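Local coordinates for 6-carboxyhexanoate--coa ligase (Bacillus subtilis, PDB 5FLG), which belongs to the 6-carboxyhexanoate--CoA ligase family and binds phosphoaminophosphonic acid-adenylate ester, pimelic acid and magnesium ions, at residues A15-S20 / K26-G31; N156-A161 / V166-R171; K173-L178 / M210-I215. One frame throughout, in Å; residues are numbered along the deposited sequence.

Interaction 1 (A15-S20 / K26-G31). With ANP (phosphoaminophosphonic acid-adenylate ester), chain D.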
loop_
_atom_site.group_PDB
_atom_site.type_symbol
_atom_site.label_atom_id
_atom_site.label_comp_id
_atom_site.label_asym_id
_atom_site.label_seq_id
_atom_site.Cartn_x
_atom_site.Cartn_y
_atom_site.Cartn_z
ATOM N N ALA A 15 0.430 -1.120 9.587
ATOM C CA ALA A 15 0.458 0.219 10.126
ATOM C C ALA A 15 1.420 0.262 11.288
ATOM O O ALA A 15 1.511 -0.686 12.069
ATOM C CB ALA A 15 -0.943 0.660 10.573
ATOM N N SER A 16 2.057 1.413 11.456
ATOM C CA SER A 16 3.008 1.599 12.523
ATOM C C SER A 16 3.055 3.041 12.990
ATOM O O SER A 16 2.502 3.917 12.351
ATOM C CB SER A 16 4.399 1.162 12.049
ATOM O OG SER A 16 4.759 1.873 10.891
ATOM N N MET A 17 3.676 3.260 14.142
ATOM C CA MET A 17 3.963 4.602 14.598
ATOM C C MET A 17 5.452 4.791 14.873
ATOM O O MET A 17 6.195 3.814 15.087
ATOM C CB MET A 17 3.094 4.977 15.804
ATOM C CG MET A 17 3.333 4.188 17.076
ATOM S SD MET A 17 2.277 4.822 18.409
ATOM C CE MET A 17 3.378 6.070 19.086
ATOM N N ASN A 18 5.872 6.055 14.776
ATOM C CA ASN A 18 7.289 6.473 14.733
ATOM C C ASN A 18 8.026 5.861 13.551
ATOM O O ASN A 18 9.039 5.174 13.717
ATOM C CB ASN A 18 8.030 6.150 16.041
ATOM C CG ASN A 18 7.237 6.527 17.275
ATOM O OD1 ASN A 18 7.151 5.753 18.225
ATOM N ND2 ASN A 18 6.636 7.709 17.260
ATOM N N GLY A 19 7.499 6.113 12.354
ATOM C CA GLY A 19 8.073 5.582 11.116
ATOM C C GLY A 19 7.283 4.392 10.601
ATOM O O GLY A 19 6.283 4.007 11.217
ATOM N N SER A 20 7.762 3.793 9.504
ATOM C CA SER A 20 7.379 2.434 9.062
ATOM C C SER A 20 7.808 1.302 10.012
ATOM O O SER A 20 8.890 1.328 10.599
ATOM C CB SER A 20 7.949 2.163 7.663
ATOM O OG SER A 20 9.318 1.815 7.741
ATOM N N LYS A 26 6.958 1.303 16.002
ATOM C CA LYS A 26 6.075 0.381 16.701
ATOM C C LYS A 26 4.992 -0.137 15.752
ATOM O O LYS A 26 4.289 0.657 15.127
ATOM C CB LYS A 26 5.403 1.092 17.880
ATOM C CG LYS A 26 4.518 0.178 18.715
ATOM C CD LYS A 26 3.839 0.929 19.846
ATOM C CE LYS A 26 2.781 0.058 20.491
ATOM N NZ LYS A 26 1.870 0.818 21.396
ATOM N N HIS A 27 4.956 -1.455 15.566
ATOM C CA HIS A 27 3.870 -2.146 14.865
ATOM C C HIS A 27 2.543 -1.821 15.534
ATOM O O HIS A 27 2.386 -2.018 16.728
ATOM C CB HIS A 27 4.108 -3.676 14.922
ATOM C CG HIS A 27 2.973 -4.491 14.370
ATOM N ND1 HIS A 27 2.628 -4.476 13.041
ATOM C CD2 HIS A 27 2.092 -5.328 14.971
ATOM C CE1 HIS A 27 1.568 -5.240 12.846
ATOM N NE2 HIS A 27 1.233 -5.785 13.999
ATOM N N ILE A 28 1.596 -1.285 14.794
ATOM C CA ILE A 28 0.289 -1.002 15.399
ATOM C C ILE A 28 -0.717 -2.081 15.007
ATOM O O ILE A 28 -1.322 -2.759 15.869
ATOM C CB ILE A 28 -0.286 0.354 14.932
ATOM C CG1 ILE A 28 0.572 1.526 15.412
ATOM C CG2 ILE A 28 -1.712 0.504 15.438
ATOM C CD1 ILE A 28 0.506 1.730 16.903
ATOM N N SER A 29 -0.865 -2.259 13.704
ATOM C CA SER A 29 -1.860 -3.175 13.170
ATOM C C SER A 29 -1.405 -3.833 11.865
ATOM O O SER A 29 -0.626 -3.271 11.106
ATOM C CB SER A 29 -3.170 -2.440 12.927
ATOM O OG SER A 29 -4.184 -3.345 12.549
ATOM N N GLY A 30 -1.922 -5.032 11.612
ATOM C CA GLY A 30 -1.744 -5.703 10.333
ATOM C C GLY A 30 -3.023 -6.434 9.975
ATOM O O GLY A 30 -3.738 -6.889 10.838
ATOM N N GLY A 31 -3.332 -6.543 8.699
ATOM C CA GLY A 31 -4.460 -7.359 8.302
ATOM C C GLY A 31 -4.260 -8.012 6.961
ATOM O O GLY A 31 -3.521 -7.511 6.103
HETATM P PG ANP D . -4.439 -6.383 14.743
HETATM O O1G ANP D . -4.837 -5.090 14.086
HETATM O O2G ANP D . -4.470 -6.296 16.245
HETATM O O3G ANP D . -5.140 -7.608 14.253
HETATM P PB ANP D . -2.058 -8.084 14.226
HETATM O O1B ANP D . -2.911 -8.954 13.372
HETATM O O2B ANP D . -0.644 -7.757 13.920
HETATM N N3B ANP D . -2.792 -6.521 14.304
HETATM P PA ANP D . -3.115 -9.696 16.363
HETATM O O1A ANP D . -3.460 -9.380 17.744
HETATM O O2A ANP D . -4.143 -10.054 15.327
HETATM O O3A ANP D . -2.101 -8.603 15.759
HETATM O "O5'" ANP D . -2.066 -10.965 16.495
HETATM C "C5'" ANP D . -1.233 -11.086 17.613
HETATM C "C4'" ANP D . 0.185 -11.436 17.154
HETATM O "O4'" ANP D . 0.131 -12.623 16.353
HETATM C "C3'" ANP D . 0.791 -10.345 16.284
HETATM O "O3'" ANP D . 1.550 -9.422 17.056
HETATM C "C2'" ANP D . 1.713 -11.117 15.386
HETATM O "O2'" ANP D . 2.913 -11.409 16.104
HETATM C "C1'" ANP D . 0.943 -12.393 15.195
HETATM N N9 ANP D . 0.161 -12.291 13.958
HETATM C C8 ANP D . -0.990 -11.563 13.736
HETATM N N7 ANP D . -1.453 -11.797 12.486
HETATM C C5 ANP D . -0.565 -12.650 11.890
HETATM C C6 ANP D . -0.396 -13.284 10.572
HETATM N N6 ANP D . -1.248 -13.062 9.567
HETATM N N1 ANP D . 0.651 -14.116 10.378
HETATM C C2 ANP D . 1.547 -14.338 11.347
HETATM N N3 ANP D . 1.446 -13.864 12.600
HETATM C C4 ANP D . 0.487 -12.946 12.867
#
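Met17 lays its CG against the tip of Ile28, 3.8 Å from CD1, and its SD touches the same methyl. The same CG also touches the CB of Lys26, and the Met17 and Lys26 side chains lie side by side, pointing the same way. The contact is a beta hairpin of strands 8-17 and 26-36, with a classic bulge in the second strand. Met17 and Lys26 form an antiparallel hydrogen-bonded pair, joined by two backbone hydrogen bonds. Ser16 and His27 follow as a non-hydrogen-bonded pair. The register then slips by one residue, and both Ile28 and Ser29 stand opposite Ala15.

The O atom of Ala15 is gripped twice from the same face of its plane. Ile28 N gives the shorter bond to Ala15 O, 2.8 Å, and Ser29 N the longer one, 3.3 Å, from well above the plane. Ala15 N closes the bulge by binding Ser29 O. Packing is close at Ser16, whose CB is 3.1 Å from Lys26 O. Ser16 OG lies between its own backbone N and carbonyl carbon (chi1 56°) and donates across the turn to Gly19 O at 2.6 Å, on a lone pair. The extended Lys26 carries its NZ away from the hairpin to Glu224 and the carbonyl of Arg56.

The bulged strand lines part of the phosphoaminophosphonic acid-adenylate ester pocket. Ser29 OG faces O1G of the ligand, although the modelled separation is too short to be trusted. Gly30 N lies 3.2 Å from N3B of the ligand. The imidazole of His27 meets the ligand edge-on: NE2 donates to O2B at 2.7 Å, with an N-H...O angle of 162°.

Interaction 2 (N156-A161 / V166-R171). With PML (pimelic acid), chain C.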
loop_
_atom_site.group_PDB
_atom_site.type_symbol
_atom_site.label_atom_id
_atom_site.label_comp_id
_atom_site.label_asym_id
_atom_site.label_seq_id
_atom_site.Cartn_x
_atom_site.Cartn_y
_atom_site.Cartn_z
ATOM N N ASN A 156 -20.934 -16.655 6.262
ATOM C CA ASN A 156 -20.724 -18.034 6.704
ATOM C C ASN A 156 -20.140 -18.033 8.115
ATOM O O ASN A 156 -20.622 -18.718 8.993
ATOM C CB ASN A 156 -19.841 -18.741 5.678
ATOM C CG ASN A 156 -19.502 -20.173 6.074
ATOM O OD1 ASN A 156 -18.634 -20.366 6.894
ATOM N ND2 ASN A 156 -20.397 -21.083 5.773
ATOM N N PHE A 157 -19.262 -17.088 8.407
ATOM C CA PHE A 157 -18.767 -16.947 9.772
ATOM C C PHE A 157 -19.848 -16.648 10.798
ATOM O O PHE A 157 -19.881 -17.252 11.878
ATOM C CB PHE A 157 -17.710 -15.844 9.862
ATOM C CG PHE A 157 -17.304 -15.522 11.272
ATOM C CD1 PHE A 157 -16.507 -16.399 11.992
ATOM C CD2 PHE A 157 -17.662 -14.305 11.867
ATOM C CE1 PHE A 157 -16.242 -16.172 13.339
ATOM C CE2 PHE A 157 -17.336 -14.039 13.184
ATOM C CZ PHE A 157 -16.591 -14.964 13.913
ATOM N N GLU A 158 -20.756 -15.730 10.484
ATOM C CA GLU A 158 -21.824 -15.416 11.443
ATOM C C GLU A 158 -22.688 -16.638 11.737
ATOM O O GLU A 158 -23.032 -16.926 12.900
ATOM C CB GLU A 158 -22.694 -14.282 10.899
ATOM C CG GLU A 158 -22.010 -12.918 10.885
ATOM C CD GLU A 158 -22.148 -12.138 12.201
ATOM O OE1 GLU A 158 -23.194 -12.269 12.881
ATOM O OE2 GLU A 158 -21.221 -11.367 12.563
ATOM N N LYS A 159 -22.974 -17.410 10.706
ATOM C CA LYS A 159 -23.703 -18.657 10.899
ATOM C C LYS A 159 -22.932 -19.628 11.775
ATOM O O LYS A 159 -23.455 -20.123 12.780
ATOM C CB LYS A 159 -23.988 -19.311 9.556
ATOM C CG LYS A 159 -25.067 -20.354 9.650
ATOM C CD LYS A 159 -25.821 -20.542 8.342
ATOM C CE LYS A 159 -27.127 -21.278 8.612
ATOM N NZ LYS A 159 -27.942 -21.496 7.384
ATOM N N TRP A 160 -21.634 -19.765 11.505
ATOM C CA TRP A 160 -20.803 -20.615 12.350
ATOM C C TRP A 160 -20.791 -20.167 13.816
ATOM O O TRP A 160 -20.918 -20.966 14.744
ATOM C CB TRP A 160 -19.368 -20.669 11.803
ATOM C CG TRP A 160 -18.449 -21.315 12.740
ATOM C CD1 TRP A 160 -18.066 -22.631 12.745
ATOM C CD2 TRP A 160 -17.726 -20.684 13.781
ATOM N NE1 TRP A 160 -17.212 -22.869 13.796
ATOM C CE2 TRP A 160 -16.966 -21.684 14.430
ATOM C CE3 TRP A 160 -17.668 -19.373 14.260
ATOM C CZ2 TRP A 160 -16.140 -21.409 15.500
ATOM C CZ3 TRP A 160 -16.872 -19.106 15.352
ATOM C CH2 TRP A 160 -16.096 -20.110 15.948
ATOM N N ALA A 161 -20.693 -18.872 14.052
ATOM C CA ALA A 161 -20.592 -18.417 15.418
ATOM C C ALA A 161 -21.891 -18.636 16.187
ATOM O O ALA A 161 -21.890 -19.015 17.353
ATOM C CB ALA A 161 -20.211 -16.959 15.440
ATOM N N VAL A 166 -20.335 -19.017 20.156
ATOM C CA VAL A 166 -19.181 -18.136 20.291
ATOM C C VAL A 166 -19.581 -16.796 19.698
ATOM O O VAL A 166 -20.312 -16.768 18.696
ATOM C CB VAL A 166 -18.001 -18.701 19.482
ATOM C CG1 VAL A 166 -16.831 -17.732 19.478
ATOM C CG2 VAL A 166 -17.599 -20.044 20.062
ATOM N N PRO A 167 -19.132 -15.690 20.310
ATOM C CA PRO A 167 -19.536 -14.369 19.816
ATOM C C PRO A 167 -18.964 -14.104 18.433
ATOM O O PRO A 167 -17.849 -14.520 18.139
ATOM C CB PRO A 167 -18.895 -13.397 20.825
ATOM C CG PRO A 167 -18.375 -14.221 21.949
ATOM C CD PRO A 167 -18.141 -15.592 21.391
ATOM N N ALA A 168 -19.710 -13.398 17.602
ATOM C CA ALA A 168 -19.345 -13.165 16.216
ATOM C C ALA A 168 -18.351 -12.012 16.055
ATOM O O ALA A 168 -18.567 -11.109 15.269
ATOM C CB ALA A 168 -20.598 -12.881 15.403
ATOM N N HIS A 169 -17.228 -12.081 16.747
ATOM C CA HIS A 169 -16.244 -11.007 16.703
ATOM C C HIS A 169 -15.239 -11.191 15.597
ATOM O O HIS A 169 -14.789 -12.331 15.304
ATOM C CB HIS A 169 -15.501 -10.914 18.035
ATOM C CG HIS A 169 -16.375 -10.536 19.187
ATOM N ND1 HIS A 169 -16.119 -10.946 20.481
ATOM C CD2 HIS A 169 -17.528 -9.824 19.239
ATOM C CE1 HIS A 169 -17.064 -10.484 21.283
ATOM N NE2 HIS A 169 -17.930 -9.796 20.555
ATOM N N SER A 170 -14.847 -10.071 15.003
ATOM C CA SER A 170 -13.860 -10.077 13.946
ATOM C C SER A 170 -12.539 -10.736 14.358
ATOM O O SER A 170 -11.863 -11.316 13.521
ATOM C CB SER A 170 -13.553 -8.656 13.533
ATOM O OG SER A 170 -14.713 -8.057 13.027
ATOM N N ARG A 171 -12.087 -10.435 15.571
ATOM C CA ARG A 171 -10.872 -11.035 16.104
ATOM C C ARG A 171 -10.920 -12.565 15.921
ATOM O O ARG A 171 -9.881 -13.205 15.654
ATOM C CB ARG A 171 -10.733 -10.719 17.606
ATOM C CG ARG A 171 -9.989 -9.440 17.928
ATOM C CD ARG A 171 -9.563 -9.414 19.387
ATOM N NE ARG A 171 -8.735 -8.245 19.730
ATOM C CZ ARG A 171 -9.205 -7.161 20.338
ATOM N NH1 ARG A 171 -10.503 -7.064 20.577
ATOM N NH2 ARG A 171 -8.413 -6.139 20.646
HETATM C C1 PML C . -10.057 -15.685 20.168
HETATM O O11 PML C . -10.410 -16.876 19.883
HETATM O O12 PML C . -10.847 -14.908 20.811
HETATM C C2 PML C . -8.550 -15.377 20.083
HETATM C C3 PML C . -8.123 -14.188 19.236
HETATM C C4 PML C . -6.851 -13.489 19.750
HETATM C C5 PML C . -5.772 -13.277 18.704
HETATM C C6 PML C . -5.208 -11.860 18.651
HETATM C C7 PML C . -6.286 -10.820 18.340
HETATM O O71 PML C . -6.937 -10.919 17.273
HETATM O O72 PML C . -6.415 -9.826 19.099
#
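The Phe157 ring turns its edge to the turn at Ala168, with CE2 3.7 Å from the Ala168 carbonyl carbon and Ala168 O in the ring plane. His169 O approaches the same end of the ring obliquely, nearest to CZ. Trp160 also comes in at a slant, its CH2 meeting Val166 CB at 4.3 Å. On the loop itself, one face of the His169 imidazole is covered near its rim by Pro167 CB.

Ala161 CB sits 3.3 Å from Val166 O and packs on the CB of Ala168. Glu158 bends at chi2 (-87°), which brings OE2 within 3.3 Å of Ala168 CB. A single hydrogen bond crosses the contact: Val166 N donates to Ala161 O, five residues back, at 3.2 Å.

This is a helix-loop-helix connection. Ala168 is the centre of an inverse gamma turn, with a weak bond from His169 N to Pro167 O, and His169 is the N-cap of the next helix. Arg171, in the first turn of that helix, points away from Phe157 and its neighbours. Its chain is extended from CG to NE, and NE donates to O72 of pimelic acid at 2.9 Å, a bent bond of 133°. Its NH2 makes a salt bridge to Asp197, a residue of the magnesium site.

Helix 154-164 thus lies against the start of helix 170-184, where Phe157 meets Lys173 and Trp160 meets Leu176. Trp152, just ahead of helix 154-164, packs against both aromatic rings.

Interaction 3 (K173-L178 / M210-I215). With PML (pimelic acid), chain C; ANP (phosphoaminophosphonic acid-adenylate ester), chain D.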
loop_
_atom_site.group_PDB
_atom_site.type_symbol
_atom_site.label_atom_id
_atom_site.label_comp_id
_atom_site.label_asym_id
_atom_site.label_seq_id
_atom_site.Cartn_x
_atom_site.Cartn_y
_atom_site.Cartn_z
ATOM N N LYS A 173 -12.933 -14.451 14.000
ATOM C CA LYS A 173 -12.936 -14.795 12.577
ATOM C C LYS A 173 -11.528 -14.805 11.966
ATOM O O LYS A 173 -11.133 -15.758 11.298
ATOM C CB LYS A 173 -13.789 -13.843 11.798
ATOM C CG LYS A 173 -13.994 -14.308 10.376
ATOM C CD LYS A 173 -14.869 -13.328 9.610
ATOM C CE LYS A 173 -14.274 -11.937 9.652
ATOM N NZ LYS A 173 -14.819 -11.137 8.562
ATOM N N GLU A 174 -10.761 -13.768 12.267
ATOM C CA GLU A 174 -9.415 -13.653 11.767
ATOM C C GLU A 174 -8.496 -14.715 12.348
ATOM O O GLU A 174 -7.816 -15.399 11.611
ATOM C CB GLU A 174 -8.862 -12.240 12.002
ATOM C CG GLU A 174 -9.495 -11.191 11.084
ATOM C CD GLU A 174 -9.426 -9.736 11.614
ATOM O OE1 GLU A 174 -8.789 -9.450 12.658
ATOM O OE2 GLU A 174 -10.018 -8.858 10.970
ATOM N N ALA A 175 -8.572 -14.931 13.653
ATOM C CA ALA A 175 -7.683 -15.842 14.294
ATOM C C ALA A 175 -7.979 -17.260 13.844
ATOM O O ALA A 175 -7.060 -18.066 13.651
ATOM C CB ALA A 175 -7.826 -15.734 15.788
ATOM N N LEU A 176 -9.262 -17.613 13.817
ATOM C CA LEU A 176 -9.642 -18.975 13.457
ATOM C C LEU A 176 -9.339 -19.250 11.980
ATOM O O LEU A 176 -8.965 -20.381 11.602
ATOM C CB LEU A 176 -11.096 -19.263 13.838
ATOM C CG LEU A 176 -11.631 -20.692 13.666
ATOM C CD1 LEU A 176 -10.702 -21.774 14.244
ATOM C CD2 LEU A 176 -13.006 -20.788 14.294
ATOM N N ALA A 177 -9.479 -18.239 11.127
ATOM C CA ALA A 177 -9.097 -18.427 9.731
ATOM C C ALA A 177 -7.609 -18.715 9.616
ATOM O O ALA A 177 -7.189 -19.632 8.853
ATOM C CB ALA A 177 -9.448 -17.234 8.892
ATOM N N LEU A 178 -6.812 -17.899 10.319
ATOM C CA LEU A 178 -5.370 -18.107 10.352
ATOM C C LEU A 178 -5.001 -19.485 10.876
ATOM O O LEU A 178 -4.195 -20.193 10.277
ATOM C CB LEU A 178 -4.696 -17.020 11.198
ATOM C CG LEU A 178 -3.168 -17.008 11.150
ATOM C CD1 LEU A 178 -2.630 -15.627 11.513
ATOM C CD2 LEU A 178 -2.610 -18.064 12.093
ATOM N N MET A 210 -6.373 -31.403 18.701
ATOM C CA MET A 210 -7.178 -30.723 19.689
ATOM C C MET A 210 -8.082 -29.658 19.059
ATOM O O MET A 210 -8.912 -29.061 19.743
ATOM C CB MET A 210 -6.280 -30.099 20.753
ATOM C CG MET A 210 -5.218 -29.160 20.205
ATOM S SD MET A 210 -4.252 -28.386 21.525
ATOM C CE MET A 210 -2.768 -27.990 20.616
ATOM N N GLY A 211 -7.862 -29.342 17.792
ATOM C CA GLY A 211 -8.521 -28.200 17.169
ATOM C C GLY A 211 -8.079 -26.838 17.710
ATOM O O GLY A 211 -6.903 -26.622 18.022
ATOM N N TYR A 212 -9.043 -25.939 17.866
ATOM C CA TYR A 212 -8.800 -24.543 18.308
ATOM C C TYR A 212 -9.272 -24.381 19.739
ATOM O O TYR A 212 -10.482 -24.333 20.016
ATOM C CB TYR A 212 -9.557 -23.588 17.405
ATOM C CG TYR A 212 -9.349 -22.081 17.659
ATOM C CD1 TYR A 212 -8.295 -21.415 17.060
ATOM C CD2 TYR A 212 -10.365 -21.317 18.189
ATOM C CE1 TYR A 212 -8.176 -20.047 17.113
ATOM C CE2 TYR A 212 -10.247 -19.925 18.303
ATOM C CZ TYR A 212 -9.149 -19.301 17.759
ATOM O OH TYR A 212 -8.963 -17.960 17.877
ATOM N N GLN A 213 -8.312 -24.366 20.659
ATOM C CA GLN A 213 -8.589 -24.397 22.076
ATOM C C GLN A 213 -8.412 -22.997 22.616
ATOM O O GLN A 213 -7.292 -22.558 22.819
ATOM C CB GLN A 213 -7.637 -25.359 22.782
ATOM C CG GLN A 213 -7.864 -26.823 22.428
ATOM C CD GLN A 213 -9.033 -27.435 23.178
ATOM O OE1 GLN A 213 -9.389 -27.011 24.284
ATOM N NE2 GLN A 213 -9.659 -28.423 22.565
ATOM N N ARG A 214 -9.519 -22.248 22.740
ATOM C CA ARG A 214 -9.436 -20.900 23.261
ATOM C C ARG A 214 -9.161 -20.946 24.749
ATOM O O ARG A 214 -9.757 -21.725 25.461
ATOM C CB ARG A 214 -10.773 -20.166 23.021
ATOM C CG ARG A 214 -11.206 -20.192 21.591
ATOM C CD ARG A 214 -12.555 -19.537 21.382
ATOM N NE ARG A 214 -12.482 -18.113 21.623
ATOM C CZ ARG A 214 -13.292 -17.448 22.437
ATOM N NH1 ARG A 214 -14.200 -18.088 23.144
ATOM N NH2 ARG A 214 -13.174 -16.134 22.557
ATOM N N ILE A 215 -8.361 -20.005 25.232
ATOM C CA ILE A 215 -8.068 -19.891 26.623
ATOM C C ILE A 215 -8.340 -18.441 27.069
ATOM O O ILE A 215 -7.720 -17.497 26.577
ATOM C CB ILE A 215 -6.600 -20.263 26.873
ATOM C CG1 ILE A 215 -6.335 -21.706 26.392
ATOM C CG2 ILE A 215 -6.278 -20.108 28.339
ATOM C CD1 ILE A 215 -4.886 -22.142 26.449
HETATM C C1 PML C . -10.057 -15.685 20.168
HETATM O O11 PML C . -10.410 -16.876 19.883
HETATM O O12 PML C . -10.847 -14.908 20.811
HETATM C C2 PML C . -8.550 -15.377 20.083
HETATM C C3 PML C . -8.123 -14.188 19.236
HETATM C C4 PML C . -6.851 -13.489 19.750
HETATM C C5 PML C . -5.772 -13.277 18.704
HETATM C C6 PML C . -5.208 -11.860 18.651
HETATM C C7 PML C . -6.286 -10.820 18.340
HETATM O O71 PML C . -6.937 -10.919 17.273
HETATM O O72 PML C . -6.415 -9.826 19.099
HETATM P PG ANP D . -4.439 -6.383 14.743
HETATM O O1G ANP D . -4.837 -5.090 14.086
HETATM O O2G ANP D . -4.470 -6.296 16.245
HETATM O O3G ANP D . -5.140 -7.608 14.253
HETATM P PB ANP D . -2.058 -8.084 14.226
HETATM O O1B ANP D . -2.911 -8.954 13.372
HETATM O O2B ANP D . -0.644 -7.757 13.920
HETATM N N3B ANP D . -2.792 -6.521 14.304
HETATM P PA ANP D . -3.115 -9.696 16.363
HETATM O O1A ANP D . -3.460 -9.380 17.744
HETATM O O2A ANP D . -4.143 -10.054 15.327
HETATM O O3A ANP D . -2.101 -8.603 15.759
HETATM O "O5'" ANP D . -2.066 -10.965 16.495
HETATM C "C5'" ANP D . -1.233 -11.086 17.613
HETATM C "C4'" ANP D . 0.185 -11.436 17.154
HETATM O "O4'" ANP D . 0.131 -12.623 16.353
HETATM C "C3'" ANP D . 0.791 -10.345 16.284
HETATM O "O3'" ANP D . 1.550 -9.422 17.056
HETATM C "C2'" ANP D . 1.713 -11.117 15.386
HETATM O "O2'" ANP D . 2.913 -11.409 16.104
HETATM C "C1'" ANP D . 0.943 -12.393 15.195
HETATM N N9 ANP D . 0.161 -12.291 13.958
HETATM C C8 ANP D . -0.990 -11.563 13.736
HETATM N N7 ANP D . -1.453 -11.797 12.486
HETATM C C5 ANP D . -0.565 -12.650 11.890
HETATM C C6 ANP D . -0.396 -13.284 10.572
HETATM N N6 ANP D . -1.248 -13.062 9.567
HETATM N N1 ANP D . 0.651 -14.116 10.378
HETATM C C2 ANP D . 1.547 -14.338 11.347
HETATM N N3 ANP D . 1.446 -13.864 12.600
HETATM C C4 ANP D . 0.487 -12.946 12.867
#
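Helix 173-178 passes strand 211-215 without any hydrogen bond between them, the nearest CA atoms being those of Leu176 and Tyr212, 7.4 Å apart. Tyr212 bridges the gap. Its CG is anti to the backbone N (chi1 -176°), which sends the ring toward the helix. Leu176 sets CD1 over one face of that ring, 3.9 Å from its centroid, in a CH-pi contact shifted toward the CB end. At the far end of the ring, Ala175 CB touches the Tyr212 hydroxyl OH at 3.3 Å.

The helix covers a mixed sheet here, in which strand 211-215 runs between strands 81-84 and 203-207. Together they build one end of the pimelic acid pocket. Tyr212 OH donates to O11 of the ligand at 2.7 Å, and O11 lies at the ring edge near its plane. The same oxygen accepts from Arg214 NE at 3.0 Å, while Arg214 NH2 reaches O12. Both guanidinium bonds are nearly straight. The edge of the guanidinium group thus gives one N-H to each carboxylate oxygen, and Tyr212 OH adds a second bond to O11. Thr83 holds NH1 of the same arginine.

Ala175 CB also meets the ligand chain, 3.8 Å from C3. One turn along the helix, Leu178 CD1 sits above the adenine of phosphoaminophosphonic acid-adenylate ester, 3.4 Å from C6.

The three contacts follow one another along the chain. Interaction 1 lies in the hairpin of a small antiparallel sheet. Its centre is about 27 Å from that of interaction 2 and about 24 Å from that of interaction 3, and it touches neither. Interactions 2 and 3 are neighbours, with centres about 12 Å apart. They share helix 170-184 and touch directly along it. The bound ligands connect the set: interactions 1 and 3 meet phosphoaminophosphonic acid-adenylate ester from different parts of the fold, and interactions 2 and 3 hold opposite ends of pimelic acid. The two pockets therefore adjoin at helix 170-184.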